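Local structure of cysteine protease (Listeria monocytogenes, 5HU4) at residues A[93-96]-A[97-100]. The protein cleaves the C-terminal sorting signal of surface proteins and, through a thioester intermediate, transfers them covalently to the cell wall as a class A sortase. Numbering follows the deposited sequence.
Sequences TEVS and VIDN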
ATOM      1  N   THR A  93      16.301   8.968   0.411  1.00 31.98           N
ATOM      2  CA  THR A  93      16.399  10.253  -0.269  1.00 36.52           C
ATOM      3  C   THR A  93      15.755  10.224  -1.656  1.00 37.51           C
ATOM      4  O   THR A  93      15.340  11.260  -2.172  1.00 38.57           O
ATOM      5  CB  THR A  93      17.866  10.705  -0.402  1.00 38.01           C
ATOM      6  OG1 THR A  93      18.672   9.596  -0.818  1.00 42.00           O
ATOM      7  CG2 THR A  93      18.386  11.231   0.928  1.00 34.74           C
ATOM      8  N   GLU A  94      15.673   9.045  -2.263  1.00 38.88           N
ATOM      9  CA  GLU A  94      15.042   8.923  -3.575  1.00 36.06           C
ATOM     10  C   GLU A  94      13.531   9.061  -3.490  1.00 35.78           C
ATOM     11  O   GLU A  94      12.815   8.053  -3.445  1.00 40.14           O
ATOM     12  CB  GLU A  94      15.368   7.588  -4.217  1.00 36.47           C
ATOM     13  CG  GLU A  94      16.745   7.520  -4.862  1.00 46.56           C
ATOM     14  CD  GLU A  94      16.807   8.206  -6.235  1.00 49.51           C
ATOM     15  OE1 GLU A  94      15.765   8.214  -6.925  1.00 51.68           O
ATOM     16  OE2 GLU A  94      17.895   8.727  -6.613  1.00 56.43           O
ATOM     17  N   VAL A  95      13.065  10.306  -3.479  1.00 33.12           N
ATOM     18  CA  VAL A  95      11.654  10.621  -3.319  1.00 34.75           C
ATOM     19  C   VAL A  95      10.877  10.406  -4.626  1.00 34.54           C
ATOM     20  O   VAL A  95       9.648  10.358  -4.624  1.00 34.85           O
ATOM     21  CB  VAL A  95      11.484  12.078  -2.830  1.00 35.38           C
ATOM     22  CG1 VAL A  95      10.029  12.399  -2.511  1.00 37.13           C
ATOM     23  CG2 VAL A  95      12.369  12.331  -1.610  1.00 36.66           C
ATOM     24  N   SER A  96      11.599  10.244  -5.732  1.00 30.71           N
ATOM     25  CA  SER A  96      10.989  10.106  -7.058  1.00 30.41           C
ATOM     26  C   SER A  96       9.913   9.023  -7.134  1.00 30.44           C
ATOM     27  O   SER A  96       8.981   9.119  -7.932  1.00 30.29           O
ATOM     28  CB  SER A  96      12.069   9.816  -8.104  1.00 32.32           C
ATOM     29  OG  SER A  96      12.275   8.421  -8.247  1.00 32.80           O
ATOM     30  N   VAL A  97      10.038   7.999  -6.295  1.00 27.89           N
ATOM     31  CA  VAL A  97       9.109   6.874  -6.315  1.00 30.49           C
ATOM     32  C   VAL A  97       7.737   7.256  -5.747  1.00 30.81           C
ATOM     33  O   VAL A  97       6.795   6.461  -5.773  1.00 26.34           O
ATOM     34  CB  VAL A  97       9.690   5.668  -5.539  1.00 30.90           C
ATOM     35  CG1 VAL A  97       9.453   5.824  -4.044  1.00 27.87           C
ATOM     36  CG2 VAL A  97       9.100   4.362  -6.050  1.00 34.76           C
ATOM     37  N   ILE A  98       7.625   8.485  -5.256  1.00 30.06           N
ATOM     38  CA  ILE A  98       6.374   8.996  -4.703  1.00 28.07           C
ATOM     39  C   ILE A  98       5.595   9.779  -5.764  1.00 30.05           C
ATOM     40  O   ILE A  98       4.359   9.789  -5.766  1.00 28.69           O
ATOM     41  CB  ILE A  98       6.648   9.877  -3.454  1.00 28.21           C
ATOM     42  CG1 ILE A  98       6.685   9.010  -2.195  1.00 32.18           C
ATOM     43  CG2 ILE A  98       5.606  10.969  -3.292  1.00 27.56           C
ATOM     44  CD1 ILE A  98       7.861   9.301  -1.289  1.00 32.64           C
ATOM     45  N   ASP A  99       6.331  10.402  -6.681  1.00 29.22           N
ATOM     46  CA  ASP A  99       5.749  11.223  -7.743  1.00 29.42           C
ATOM     47  C   ASP A  99       4.681  10.497  -8.558  1.00 30.08           C
ATOM     48  O   ASP A  99       4.756   9.284  -8.762  1.00 31.49           O
ATOM     49  CB  ASP A  99       6.848  11.720  -8.686  1.00 32.13           C
ATOM     50  CG  ASP A  99       7.957  12.444  -7.956  1.00 32.24           C
ATOM     51  OD1 ASP A  99       7.672  13.076  -6.919  1.00 33.07           O
ATOM     52  OD2 ASP A  99       9.114  12.390  -8.426  1.00 30.12           O
ATOM     53  N   ASN A 100       3.691  11.254  -9.021  1.00 27.44           N
ATOM     54  CA  ASN A 100       2.619  10.707  -9.842  1.00 29.53           C
ATOM     55  C   ASN A 100       3.137  10.207 -11.187  1.00 31.94           C
ATOM     56  O   ASN A 100       4.173  10.662 -11.671  1.00 29.21           O
ATOM     57  CB  ASN A 100       1.531  11.759 -10.056  1.00 29.34           C
ATOM     58  CG  ASN A 100       0.252  11.173 -10.624  1.00 31.31           C
ATOM     59  OD1 ASN A 100      -0.440  10.401  -9.960  1.00 36.33           O
ATOM     60  ND2 ASN A 100      -0.066  11.536 -11.860  1.00 33.81           N
TER
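Val95 and Ser96 meet Ile98 and Asp99 across two overlapping beta turns, 95-98 and 96-99, in the loop that joins strands 78-91 and 105-111 of the sortase beta-barrel. Each turn is closed by an i to i+3 hydrogen bond. Ile98 N donates to Val95 O at 2.8 Å, with a fairly straight N-H...O angle of 157°. The next bond, from Asp99 N to Ser96 O, is longer at 3.2 Å and more bent; its donor stands well above the carbonyl plane.

Beside the first bond, Val95 CG1 meets Ile98 CD1 at a slant, 4.0 Å away. This branch of the valine is anti to its own nitrogen (chi1 -174°), the position from which it meets the isoleucine, and Val95 thus adds a small apolar contact at the surface. A longer aliphatic chain suits position 98, since the Ile98 side chain reaches from the loop to Ile109 of strand 105-111, the strand that ends at the active-site Cys111.

Val97 turns a different way. Its side chain touches Lys88 and Ile90 of one strand and Thr107 and Ile109 of the other, so a compact beta-branched residue fills the place where the turn lies on the sheet. The carbonyls of Val97, Ile98 and Asp99 accept hydrogen bonds from Asn44 and Arg35, tying the loop to the start of strand 44-48 and to the chain just after strand 31-33.

Ser96 is exposed, and its small side chain leaves room for the Asp99 carboxylate to fold back over its backbone. With CG anti to the aspartate's carbonyl carbon (chi1 -54°), Asp99 OD2 makes no hydrogen bond with Ser96 O; instead it lies 3.9 Å from Ser96 CB and 3.3 Å from Ser96 CA.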